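Aspartokinase (PDB 3L76) probably catalyses the ATP-dependent phosphorylation of aspartate to 4-phospho-L-aspartate, and binds lysine and threonine in its regulatory ACT-domain region. Local coordinates at residues A271-L276 / A347-E352; E65-L70 / I147-R152; L181-R186 / R436-D441; T464-A469 / A507-L512; A2-K7 / A168-I173. One frame throughout, in Å; residues are numbered along the deposited sequence. Where two conformers were deposited one is given.

Contact 1 of 5, residues A271-L276 / A347-E352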
# COMPACT_ATOMS: atom_id res chain seq x y z
N ALA A 271 4.39 46.57 -32.41
CA ALA A 271 4.22 46.98 -33.81
C ALA A 271 5.01 46.02 -34.71
O ALA A 271 6.14 45.64 -34.38
CB ALA A 271 4.67 48.42 -34.03
N LYS A 272 4.42 45.65 -35.83
CA LYS A 272 5.02 44.67 -36.72
C LYS A 272 5.81 45.29 -37.88
O LYS A 272 5.34 46.22 -38.57
CB LYS A 272 3.95 43.71 -37.27
CG LYS A 272 4.50 42.61 -38.17
CD LYS A 272 3.40 41.95 -39.00
CE LYS A 272 2.89 42.88 -40.07
NZ LYS A 272 1.90 42.23 -40.99
N VAL A 273 7.02 44.79 -38.08
CA VAL A 273 7.72 44.94 -39.33
C VAL A 273 7.86 43.56 -39.99
O VAL A 273 8.28 42.61 -39.35
CB VAL A 273 9.12 45.55 -39.15
CG1 VAL A 273 9.76 45.73 -40.49
CG2 VAL A 273 9.04 46.89 -38.41
N ALA A 274 7.51 43.46 -41.26
CA ALA A 274 7.73 42.22 -41.99
C ALA A 274 8.50 42.48 -43.28
O ALA A 274 8.23 43.45 -44.00
CB ALA A 274 6.39 41.52 -42.28
N LEU A 275 9.49 41.63 -43.55
CA LEU A 275 10.14 41.56 -44.85
C LEU A 275 9.54 40.41 -45.64
O LEU A 275 9.68 39.26 -45.25
CB LEU A 275 11.63 41.31 -44.68
CG LEU A 275 12.53 42.45 -45.17
CD1 LEU A 275 13.98 42.02 -45.11
CD2 LEU A 275 12.13 42.86 -46.60
N LEU A 276 8.88 40.73 -46.74
CA LEU A 276 8.19 39.73 -47.55
C LEU A 276 9.05 39.23 -48.71
O LEU A 276 9.84 39.98 -49.28
CB LEU A 276 6.92 40.35 -48.14
CG LEU A 276 5.93 40.95 -47.17
CD1 LEU A 276 4.84 41.68 -47.94
CD2 LEU A 276 5.34 39.88 -46.25
N ALA A 347 11.91 41.08 -51.47
CA ALA A 347 12.24 41.75 -50.23
C ALA A 347 11.55 43.11 -50.07
O ALA A 347 12.20 44.15 -50.13
CB ALA A 347 13.74 41.91 -50.14
N GLU A 348 10.24 43.09 -49.88
CA GLU A 348 9.41 44.29 -49.75
C GLU A 348 9.01 44.41 -48.28
O GLU A 348 8.78 43.41 -47.61
CB GLU A 348 8.19 44.16 -50.66
CG GLU A 348 6.97 44.98 -50.26
CD GLU A 348 5.69 44.45 -50.90
OE1 GLU A 348 4.64 45.11 -50.75
OE2 GLU A 348 5.74 43.38 -51.56
N ILE A 349 8.94 45.64 -47.78
CA ILE A 349 8.69 45.86 -46.36
C ILE A 349 7.25 46.32 -46.10
O ILE A 349 6.71 47.16 -46.83
CB ILE A 349 9.71 46.86 -45.78
CG1 ILE A 349 11.13 46.32 -45.97
CG2 ILE A 349 9.44 47.12 -44.30
CD1 ILE A 349 11.66 46.49 -47.39
N ILE A 350 6.62 45.74 -45.06
CA ILE A 350 5.32 46.20 -44.60
C ILE A 350 5.38 46.41 -43.11
O ILE A 350 6.30 45.95 -42.43
CB ILE A 350 4.17 45.26 -44.97
CG1 ILE A 350 4.22 43.99 -44.10
CG2 ILE A 350 4.18 44.97 -46.47
CD1 ILE A 350 3.41 42.83 -44.63
N VAL A 351 4.37 47.10 -42.59
CA VAL A 351 4.42 47.60 -41.23
C VAL A 351 2.99 47.60 -40.73
O VAL A 351 2.07 47.84 -41.51
CB VAL A 351 5.08 49.01 -41.26
CG1 VAL A 351 4.02 50.09 -41.39
CG2 VAL A 351 5.92 49.21 -40.07
N GLU A 352 2.78 47.27 -39.46
CA GLU A 352 1.42 47.19 -38.92
C GLU A 352 1.38 47.70 -37.48
O GLU A 352 2.00 47.11 -36.59
CB GLU A 352 0.90 45.75 -39.01
CG GLU A 352 -0.59 45.59 -38.72
CD GLU A 352 -0.99 44.15 -38.57
OE1 GLU A 352 -0.11 43.26 -38.64
OE2 GLU A 352 -2.19 43.90 -38.37

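Contact 2 of 5, residues E65-L70 / I147-R152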
# COMPACT_ATOMS: atom_id res chain seq x y z
N GLU A 65 -8.10 3.44 -8.31
CA GLU A 65 -7.34 2.26 -7.92
C GLU A 65 -5.84 2.48 -8.18
O GLU A 65 -4.99 2.07 -7.37
CB GLU A 65 -7.86 1.01 -8.63
CG GLU A 65 -9.39 0.88 -8.64
CD GLU A 65 -10.00 0.84 -7.24
OE1 GLU A 65 -9.25 0.62 -6.27
OE2 GLU A 65 -11.24 1.01 -7.12
N MET A 66 -5.50 3.14 -9.29
CA MET A 66 -4.10 3.35 -9.64
C MET A 66 -3.38 4.23 -8.62
O MET A 66 -2.25 3.93 -8.24
CB MET A 66 -3.97 3.97 -11.04
CG MET A 66 -4.38 3.05 -12.18
SD MET A 66 -3.49 1.47 -12.26
CE MET A 66 -1.77 1.96 -12.17
N ASP A 67 -4.03 5.31 -8.19
CA ASP A 67 -3.44 6.21 -7.20
C ASP A 67 -3.12 5.49 -5.89
O ASP A 67 -2.00 5.61 -5.37
CB ASP A 67 -4.35 7.41 -6.94
CG ASP A 67 -4.23 8.48 -8.02
OD1 ASP A 67 -3.09 8.86 -8.35
OD2 ASP A 67 -5.28 8.94 -8.52
N MET A 68 -4.10 4.77 -5.35
CA MET A 68 -3.89 3.93 -4.18
C MET A 68 -2.70 3.00 -4.41
O MET A 68 -1.72 3.02 -3.65
CB MET A 68 -5.14 3.08 -3.87
CG MET A 68 -4.92 2.02 -2.77
SD MET A 68 -6.38 1.02 -2.37
CE MET A 68 -7.08 0.81 -4.01
N LEU A 69 -2.78 2.21 -5.47
CA LEU A 69 -1.72 1.27 -5.81
C LEU A 69 -0.35 1.95 -5.78
O LEU A 69 0.57 1.52 -5.07
CB LEU A 69 -1.98 0.67 -7.19
CG LEU A 69 -1.27 -0.63 -7.52
CD1 LEU A 69 -1.67 -1.05 -8.92
CD2 LEU A 69 0.23 -0.46 -7.43
N LEU A 70 -0.22 3.02 -6.54
CA LEU A 70 1.05 3.73 -6.68
C LEU A 70 1.48 4.38 -5.37
O LEU A 70 2.67 4.58 -5.12
CB LEU A 70 0.97 4.76 -7.83
CG LEU A 70 1.26 4.24 -9.24
CD1 LEU A 70 0.17 3.30 -9.79
CD2 LEU A 70 1.50 5.40 -10.21
N ILE A 147 -5.39 7.32 1.38
CA ILE A 147 -4.05 7.70 0.94
C ILE A 147 -3.88 7.55 -0.58
O ILE A 147 -4.06 6.47 -1.14
CB ILE A 147 -2.92 6.89 1.65
CG1 ILE A 147 -3.25 6.64 3.12
CG2 ILE A 147 -1.59 7.61 1.52
CD1 ILE A 147 -2.22 5.79 3.83
N THR A 148 -3.53 8.65 -1.24
CA THR A 148 -3.21 8.62 -2.66
C THR A 148 -2.04 9.55 -2.95
O THR A 148 -1.71 10.43 -2.16
CB THR A 148 -4.39 9.05 -3.53
OG1 THR A 148 -4.81 10.37 -3.17
CG2 THR A 148 -5.55 8.07 -3.37
N THR A 149 -1.43 9.35 -4.11
CA THR A 149 -0.36 10.23 -4.55
C THR A 149 -0.89 11.18 -5.62
O THR A 149 -2.05 11.08 -6.03
CB THR A 149 0.81 9.41 -5.10
OG1 THR A 149 0.35 8.59 -6.19
CG2 THR A 149 1.37 8.52 -4.01
N LEU A 150 -0.04 12.10 -6.07
CA LEU A 150 -0.46 13.11 -7.05
C LEU A 150 -0.15 12.70 -8.49
O LEU A 150 -0.52 13.41 -9.43
CB LEU A 150 0.20 14.46 -6.76
CG LEU A 150 -0.04 15.06 -5.37
CD1 LEU A 150 0.70 16.38 -5.22
CD2 LEU A 150 -1.52 15.23 -5.12
N GLY A 151 0.53 11.57 -8.67
CA GLY A 151 0.87 11.09 -9.99
C GLY A 151 2.36 11.05 -10.26
O GLY A 151 3.17 11.11 -9.33
N ARG A 152 2.72 10.97 -11.54
CA ARG A 152 4.11 10.79 -11.97
C ARG A 152 5.08 11.78 -11.33
O ARG A 152 6.01 11.39 -10.63
CB ARG A 152 4.21 10.86 -13.49

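Contact 3 of 5, residues L181-R186 / R436-D441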
# COMPACT_ATOMS: atom_id res chain seq x y z
N LEU A 181 22.58 20.94 -16.76
CA LEU A 181 23.66 21.28 -17.69
C LEU A 181 23.22 22.32 -18.73
O LEU A 181 22.02 22.54 -18.92
CB LEU A 181 24.19 20.03 -18.38
CG LEU A 181 24.72 18.97 -17.39
CD1 LEU A 181 25.00 17.63 -18.07
CD2 LEU A 181 25.95 19.49 -16.70
N THR A 182 24.19 22.96 -19.37
CA THR A 182 23.92 23.97 -20.40
C THR A 182 23.31 23.36 -21.65
O THR A 182 22.64 24.05 -22.43
CB THR A 182 25.19 24.73 -20.80
OG1 THR A 182 26.25 23.79 -21.03
CG2 THR A 182 25.59 25.71 -19.72
N THR A 183 23.57 22.08 -21.86
CA THR A 183 22.94 21.36 -22.96
C THR A 183 23.12 19.86 -22.80
O THR A 183 23.61 19.39 -21.77
CB THR A 183 23.46 21.83 -24.33
OG1 THR A 183 22.56 21.39 -25.35
CG2 THR A 183 24.84 21.27 -24.60
N ASP A 184 22.70 19.12 -23.82
CA ASP A 184 22.79 17.66 -23.81
C ASP A 184 24.22 17.19 -24.04
O ASP A 184 24.72 17.29 -25.16
CB ASP A 184 21.88 17.08 -24.89
CG ASP A 184 22.01 15.58 -25.01
OD1 ASP A 184 21.46 15.01 -25.98
OD2 ASP A 184 22.65 14.96 -24.15
N PRO A 185 24.85 16.65 -22.99
CA PRO A 185 26.25 16.21 -22.99
C PRO A 185 26.52 15.22 -24.11
O PRO A 185 27.61 15.19 -24.67
CB PRO A 185 26.40 15.49 -21.65
CG PRO A 185 25.26 15.93 -20.84
CD PRO A 185 24.14 16.22 -21.78
N ARG A 186 25.51 14.40 -24.40
CA ARG A 186 25.60 13.41 -25.45
C ARG A 186 25.93 14.01 -26.81
O ARG A 186 26.47 13.33 -27.67
CB ARG A 186 24.32 12.57 -25.51
CG ARG A 186 24.21 11.53 -24.41
CD ARG A 186 22.92 10.71 -24.54
NE ARG A 186 21.84 11.19 -23.66
CZ ARG A 186 20.80 11.92 -24.06
NH1 ARG A 186 20.68 12.27 -25.34
NH2 ARG A 186 19.88 12.30 -23.19
N ARG A 436 21.31 31.21 -21.51
CA ARG A 436 21.68 30.36 -20.39
C ARG A 436 21.96 28.91 -20.81
O ARG A 436 22.86 28.27 -20.28
CB ARG A 436 20.59 30.39 -19.32
CG ARG A 436 20.94 29.60 -18.07
CD ARG A 436 20.64 30.41 -16.83
NE ARG A 436 21.80 31.17 -16.36
CZ ARG A 436 21.73 32.20 -15.51
NH1 ARG A 436 20.56 32.62 -15.06
NH2 ARG A 436 22.84 32.81 -15.13
N GLY A 437 21.17 28.40 -21.75
CA GLY A 437 21.38 27.06 -22.27
C GLY A 437 20.76 26.88 -23.64
O GLY A 437 19.97 27.71 -24.08
N VAL A 438 21.11 25.80 -24.32
CA VAL A 438 20.61 25.55 -25.66
C VAL A 438 20.18 24.10 -25.77
O VAL A 438 20.64 23.26 -25.01
CB VAL A 438 21.68 25.86 -26.74
CG1 VAL A 438 22.06 27.33 -26.70
CG2 VAL A 438 22.89 24.99 -26.55
N ALA A 439 19.30 23.80 -26.71
CA ALA A 439 18.75 22.46 -26.81
C ALA A 439 18.34 22.08 -28.23
O ALA A 439 18.16 22.94 -29.09
CB ALA A 439 17.58 22.30 -25.85
N LEU A 440 18.18 20.78 -28.45
CA LEU A 440 17.92 20.24 -29.75
C LEU A 440 16.82 19.19 -29.71
O LEU A 440 16.88 18.27 -28.92
CB LEU A 440 19.19 19.58 -30.30
CG LEU A 440 19.05 19.07 -31.75
CD1 LEU A 440 19.01 20.23 -32.75
CD2 LEU A 440 20.15 18.10 -32.11
N ASP A 441 15.83 19.31 -30.58
CA ASP A 441 14.86 18.23 -30.72
C ASP A 441 14.82 17.70 -32.16
O ASP A 441 14.51 18.45 -33.10
CB ASP A 441 13.48 18.66 -30.23
CG ASP A 441 12.48 17.52 -30.25
OD1 ASP A 441 12.72 16.52 -30.95
OD2 ASP A 441 11.45 17.62 -29.56

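Contact 4 of 5, residues T464-A469 / A507-L512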
# COMPACT_ATOMS: atom_id res chain seq x y z
N THR A 464 -8.39 21.54 -32.91
CA THR A 464 -9.35 20.78 -32.10
C THR A 464 -9.40 19.34 -32.59
O THR A 464 -9.44 18.40 -31.79
CB THR A 464 -10.76 21.37 -32.14
OG1 THR A 464 -10.77 22.61 -31.45
CG2 THR A 464 -11.76 20.43 -31.47
N ALA A 465 -9.39 19.18 -33.91
CA ALA A 465 -9.42 17.87 -34.54
C ALA A 465 -8.26 16.98 -34.11
O ALA A 465 -8.45 15.83 -33.75
CB ALA A 465 -9.44 18.02 -36.05
N LEU A 466 -7.05 17.53 -34.16
CA LEU A 466 -5.87 16.80 -33.72
C LEU A 466 -5.93 16.46 -32.23
O LEU A 466 -5.48 15.41 -31.80
CB LEU A 466 -4.61 17.62 -34.00
CG LEU A 466 -4.19 17.87 -35.45
CD1 LEU A 466 -3.02 18.87 -35.53
CD2 LEU A 466 -3.83 16.56 -36.11
N ALA A 467 -6.47 17.38 -31.44
CA ALA A 467 -6.48 17.20 -30.00
C ALA A 467 -7.52 16.16 -29.58
O ALA A 467 -7.35 15.48 -28.58
CB ALA A 467 -6.75 18.52 -29.31
N GLU A 468 -8.59 16.03 -30.35
CA GLU A 468 -9.61 15.06 -30.03
C GLU A 468 -9.10 13.64 -30.29
O GLU A 468 -9.67 12.67 -29.81
CB GLU A 468 -10.89 15.34 -30.81
CG GLU A 468 -11.74 16.45 -30.20
CD GLU A 468 -12.90 16.87 -31.09
OE1 GLU A 468 -12.89 16.53 -32.29
OE2 GLU A 468 -13.82 17.56 -30.59
N ALA A 469 -8.00 13.55 -31.03
CA ALA A 469 -7.34 12.28 -31.30
C ALA A 469 -6.14 12.08 -30.38
O ALA A 469 -5.32 11.20 -30.58
CB ALA A 469 -6.90 12.20 -32.79
N ALA A 507 -3.75 12.43 -41.83
CA ALA A 507 -4.99 11.73 -42.11
C ALA A 507 -6.20 12.41 -41.50
O ALA A 507 -7.29 12.34 -42.06
CB ALA A 507 -4.89 10.30 -41.62
N ILE A 508 -6.03 13.05 -40.34
CA ILE A 508 -7.12 13.76 -39.69
C ILE A 508 -7.45 15.07 -40.42
O ILE A 508 -8.61 15.42 -40.60
CB ILE A 508 -6.77 14.07 -38.22
CG1 ILE A 508 -6.54 12.76 -37.46
CG2 ILE A 508 -7.85 14.93 -37.56
CD1 ILE A 508 -5.82 12.94 -36.15
N LEU A 509 -6.43 15.78 -40.86
CA LEU A 509 -6.63 17.10 -41.45
C LEU A 509 -7.09 17.10 -42.92
O LEU A 509 -7.77 18.03 -43.35
CB LEU A 509 -5.37 17.96 -41.29
CG LEU A 509 -4.85 18.24 -39.88
CD1 LEU A 509 -3.51 18.93 -39.94
CD2 LEU A 509 -5.86 19.05 -39.08
N GLN A 510 -6.73 16.06 -43.69
CA GLN A 510 -7.03 16.04 -45.12
C GLN A 510 -8.51 16.29 -45.43
O GLN A 510 -8.84 17.11 -46.28
CB GLN A 510 -6.55 14.74 -45.77
CG GLN A 510 -6.54 14.81 -47.27
CD GLN A 510 -5.48 15.76 -47.81
OE1 GLN A 510 -4.30 15.64 -47.47
NE2 GLN A 510 -5.89 16.70 -48.66
N PRO A 511 -9.40 15.57 -44.75
CA PRO A 511 -10.85 15.79 -44.88
C PRO A 511 -11.26 17.25 -44.66
O PRO A 511 -12.14 17.76 -45.36
CB PRO A 511 -11.43 14.95 -43.75
CG PRO A 511 -10.44 13.89 -43.52
CD PRO A 511 -9.10 14.45 -43.83
N LEU A 512 -10.65 17.91 -43.67
CA LEU A 512 -11.11 19.22 -43.23
C LEU A 512 -10.81 20.35 -44.21
O LEU A 512 -11.44 21.40 -44.14
CB LEU A 512 -10.55 19.57 -41.84
CG LEU A 512 -11.19 18.86 -40.65
CD1 LEU A 512 -10.87 17.38 -40.70
CD2 LEU A 512 -10.71 19.46 -39.35

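Contact 5 of 5, residues A2-K7 / A168-I173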
# COMPACT_ATOMS: atom_id res chain seq x y z
N ALA A 2 17.29 27.33 8.27
CA ALA A 2 16.72 26.44 9.27
C ALA A 2 15.73 25.47 8.64
O ALA A 2 16.07 24.31 8.40
CB ALA A 2 16.06 27.24 10.39
N LEU A 3 14.51 25.95 8.37
CA LEU A 3 13.45 25.09 7.83
C LEU A 3 13.66 24.70 6.36
O LEU A 3 13.47 25.51 5.45
CB LEU A 3 12.08 25.74 7.99
CG LEU A 3 10.89 24.88 7.57
CD1 LEU A 3 10.94 23.53 8.29
CD2 LEU A 3 9.56 25.58 7.84
N ILE A 4 14.02 23.44 6.16
CA ILE A 4 14.39 22.93 4.85
C ILE A 4 13.50 21.76 4.46
O ILE A 4 13.36 20.80 5.23
CB ILE A 4 15.85 22.42 4.86
CG1 ILE A 4 16.81 23.52 5.31
CG2 ILE A 4 16.25 21.89 3.50
CD1 ILE A 4 18.23 23.03 5.50
N VAL A 5 12.89 21.82 3.28
CA VAL A 5 12.19 20.66 2.73
C VAL A 5 13.12 19.95 1.76
O VAL A 5 13.57 20.55 0.78
CB VAL A 5 10.92 21.05 1.98
CG1 VAL A 5 10.21 19.79 1.46
CG2 VAL A 5 9.99 21.89 2.86
N GLN A 6 13.41 18.68 2.02
CA GLN A 6 14.22 17.88 1.10
C GLN A 6 13.38 16.78 0.43
O GLN A 6 12.46 16.24 1.03
CB GLN A 6 15.41 17.25 1.83
CG GLN A 6 16.35 18.24 2.50
CD GLN A 6 17.56 17.57 3.12
OE1 GLN A 6 17.64 16.34 3.20
NE2 GLN A 6 18.52 18.37 3.56
N LYS A 7 13.70 16.48 -0.82
CA LYS A 7 13.03 15.40 -1.54
C LYS A 7 14.08 14.50 -2.15
O LYS A 7 15.11 14.97 -2.62
CB LYS A 7 12.08 15.93 -2.62
CG LYS A 7 12.47 15.54 -4.04
CD LYS A 7 11.59 14.44 -4.64
CE LYS A 7 12.12 14.03 -6.01
NZ LYS A 7 11.24 13.11 -6.78
N ALA A 168 9.02 27.43 4.20
CA ALA A 168 10.38 26.91 4.24
C ALA A 168 11.37 27.90 3.63
O ALA A 168 11.03 28.64 2.71
CB ALA A 168 10.47 25.56 3.54
N ASP A 169 12.59 27.89 4.15
CA ASP A 169 13.62 28.81 3.68
C ASP A 169 14.06 28.44 2.29
O ASP A 169 14.30 29.32 1.45
CB ASP A 169 14.80 28.80 4.65
CG ASP A 169 14.42 29.31 6.03
OD1 ASP A 169 14.00 30.48 6.14
OD2 ASP A 169 14.54 28.54 7.01
N PHE A 170 14.16 27.14 2.03
CA PHE A 170 14.37 26.65 0.68
C PHE A 170 13.99 25.18 0.54
O PHE A 170 13.62 24.54 1.52
CB PHE A 170 15.80 26.90 0.20
CG PHE A 170 16.85 26.46 1.17
CD1 PHE A 170 17.51 25.25 1.00
CD2 PHE A 170 17.20 27.27 2.25
CE1 PHE A 170 18.49 24.84 1.90
CE2 PHE A 170 18.17 26.87 3.15
CZ PHE A 170 18.82 25.65 2.97
N CYS A 171 14.06 24.68 -0.69
CA CYS A 171 13.62 23.33 -1.00
C CYS A 171 14.66 22.68 -1.90
O CYS A 171 15.03 23.23 -2.93
CB CYS A 171 12.26 23.38 -1.69
SG CYS A 171 11.71 21.82 -2.37
N GLU A 172 15.13 21.50 -1.51
CA GLU A 172 16.19 20.81 -2.24
C GLU A 172 15.69 19.52 -2.87
O GLU A 172 15.08 18.70 -2.18
CB GLU A 172 17.34 20.49 -1.30
CG GLU A 172 17.77 21.66 -0.43
CD GLU A 172 18.96 21.32 0.45
OE1 GLU A 172 20.09 21.22 -0.07
OE2 GLU A 172 18.78 21.18 1.67
N ILE A 173 15.93 19.35 -4.17
CA ILE A 173 15.54 18.13 -4.88
C ILE A 173 16.77 17.27 -5.13
O ILE A 173 17.65 17.66 -5.90
CB ILE A 173 14.90 18.42 -6.24
CG1 ILE A 173 13.79 19.46 -6.11
CG2 ILE A 173 14.39 17.12 -6.87
CD1 ILE A 173 12.53 18.94 -5.47

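Contact 1 of 5, residues A271-L276 / A347-E352
Two acceptors grip Lys272 NZ: Glu352 OE1, at 3.3 Å in a salt bridge whose hydrogen bond is weak, and, more strongly, Gln480 OE1 from a neighbouring loop. The bend of the lysine at chi3 (71°) turns CE back over the partner strand, where it meets Glu352 CB at 3.6 Å. Beneath this pair the backbones run antiparallel, 166° apart in direction, and Lys272, Ala274 and Leu276 form hydrogen-bonded pairs with Glu352, Ile350 and Glu348 respectively. The shortest of these bonds, Leu276 N to Glu348 O at 2.8 Å, is almost straight (177°). Strand 271-279 lies between strands 311-318 and 348-361, an order that fits the beta-alpha-beta-beta-alpha-beta fold of an ACT domain. At the start of segment 347-352, Ala347 and Glu348 both face Leu276, a G1 beta bulge made with positive phi at Ala347. Ile350 shares a face with Lys272: its CG1 rests on Ala274 CB at 3.8 Å, while Leu276 comes across it at about a right angle, CD1 lying 3.7 Å from Ile350 CG2. On the other face Val273 CG2 and Val351 CG2 approach to 4.2 Å, and Leu323 of helix 323-333 packs over both valines.

Contact 2 of 5, residues E65-L70 / I147-R152
Asp67 CB meets the side chain of Thr148 at two points, with CB and CG2 of the threonine each 3.8 Å away. With chi1 at 58°, Thr148 OG1 takes the position between the backbone N and the carbonyl carbon, which leaves CG2 beside the backbone N and turned to the helix, 4.1 Å from Met68 N. One residue on, Asp67 OD1 lies 3.4 Å from Thr149 O; both are acceptors, so this is a proximity and not a bond. Thr149 OG1 lies 3.9 Å from Asp67 O and 4.2 Å from Leu70 CB, bonded to neither, and Met68 CA comes within 4.0 Å of Ile147 O. The contact therefore rests on van der Waals packing alone. Behind the first shell, the helical bonds Leu69 N to Glu65 O and Leu70 N to Met66 O fix the turn that presents Asp67. Ile147 meets Ile147 of the second subunit. Thr148 is tied by backbone hydrogen bonds to Phe136, and the chain then enters a run that probably corresponds to the conserved glycine-rich segment of aspartokinases. Thr149 also touches Ser71 and Glu74 further along helix 63-87, Leu150 packs on helix 154-166, and Leu69 on Leu50 and Ala54 of helix 46-57.

Contact 3 of 5, residues L181-R186 / R436-D441
A single backbone hydrogen bond joins the two segments, Val438 N to Thr182 O at 3.0 Å, with the donor lying nearly along the C=O axis (C=O...N angle 178°). It brings a loop of the amino acid kinase domain onto the beginning of strand 437-453 of the ACT-containing regulatory region; Arg436 and Gly437 there both face Val533, a classic beta bulge. Residues 181-186 form no regular strand, and with one backbone bond the loop abuts the sheet and does not extend it. The adjacent Thr183 supplies the second tie: with OG1 anti to the backbone N (chi1 -164°), its hydroxyl donates to Val438 O at 2.7 Å, approaching from 47° above the carbonyl plane. Val438 is thus gripped at both backbone N and O. Thr182 CG2 comes to 3.8 Å from Arg436 O, while its OG1 turns elsewhere, to His585 NE2 and Gln192 N. Arg436 reaches back to the kinase domain through a salt bridge to Glu201, and Leu581 of helix 577-587 packs on both Thr183 and Val438. Between these last two residues the side chains also touch directly, Val438 CG2 lying 3.8 Å from Thr183 OG1 and 3.9 Å from Thr183 CB.

Contact 4 of 5, residues T464-A469 / A507-L512
With chi1 at -61°, Ile508 has CG1 anti to its carbonyl carbon and CG2 anti to the backbone N, and this spreads its two branches along the facing segment, from the helix to the residue just after it. CG2 reaches Ala465 CB at 3.8 Å. The other branch, extended at chi2 (163°), carries CD1 to Ala469 CB at 3.6 Å and, more loosely, to Leu466 CD2 at 4.1 Å. Ile508 is therefore seated among Ala465, Leu466 and Ala469, whose i, i+1, i+4 spacing presents them on one side of the segment. Facing them is a matching set, Ile508, Leu509 and Leu512. Ala465 CB touches both ends of this set, with Leu512 CD2 also at 3.8 Å. The remaining pair is set at about a right angle, Leu509 CD2 lying 4.2 Å from Leu466 CG. The closest side-chain contacts are all between apolar carbons, and the short helical segments pass at 9.7 Å with their directions 145° apart, so they run roughly antiparallel. Helix 499-512 is kinked at Pro511, whose N makes no bond to the preceding turn. This is the paired-helix layer of an ACT domain: helices 458-468 and 499-512 lie together over the sheet, where Phe495 of strand 490-498 touches both Leu466 and Leu509, and Ile521 of strand 520-533 touches Leu509.

Contact 5 of 5, residues A2-K7 / A168-I173
Ala168 CB is a small bump between two larger side chains, 4.1 Å from Leu3 CG and 3.8 Å from Val5 CG2. Ala163 of helix 154-166 packs on both Val5 and Ala168. On the opposite face Ile4 and Phe170 lie side by side, pointing the same way. With chi1 at 49°, Phe170 CG sits between its backbone N and carbonyl carbon, on the Ile4 side of CB, and the ring beyond it brings CZ to Ile4 CG1 and CD1, the latter approaching the ring obliquely at 3.7 Å. The backbones underneath are parallel, 20° apart in direction, with Val5 O receiving Glu172 N at 2.9 Å and Glu172 O receiving Lys7 N. Strand 3-8 has strand 35-40 as its other neighbour, so the pair lies within the central sheet of the amino acid kinase fold, with helix 154-166 on the Val5 face and helix 16-31 on the Ile4 and Gln6 face. Further along, Glu172 OE2 is flanked by Ile4 CG2 and by Gln6 NE2, a weak hydrogen bond of 3.4 Å with amide and carboxylate planes 85° apart. Lys7 CG fits against the fork of Ile173, touching both arms, CD1 at 3.7 Å and CG2 at 3.8 Å, while its NZ continues to Ser41 OG.

Overall arrangement
From the N terminus, strand 3-8 waits until residues 168-173 return beside it, and contact 5 thereby closes a loop through most of the amino acid kinase domain. Contact 2 lies within that loop, about 7 Å away at the nearest atoms, and joins helix 63-87 to the end of strand 145-148 near the subunit interface. Contact 3 opens soon afterwards, at 181-186, and its long loop to 436-441 encloses contact 1, the strand pairing of an ACT domain. Contact 3 thus ties kinase domain to regulatory region. Contact 4 follows, pairing two helices of a later ACT domain. No two loops cross, and contacts 1 and 5 lie on opposite sides of the chain's centre.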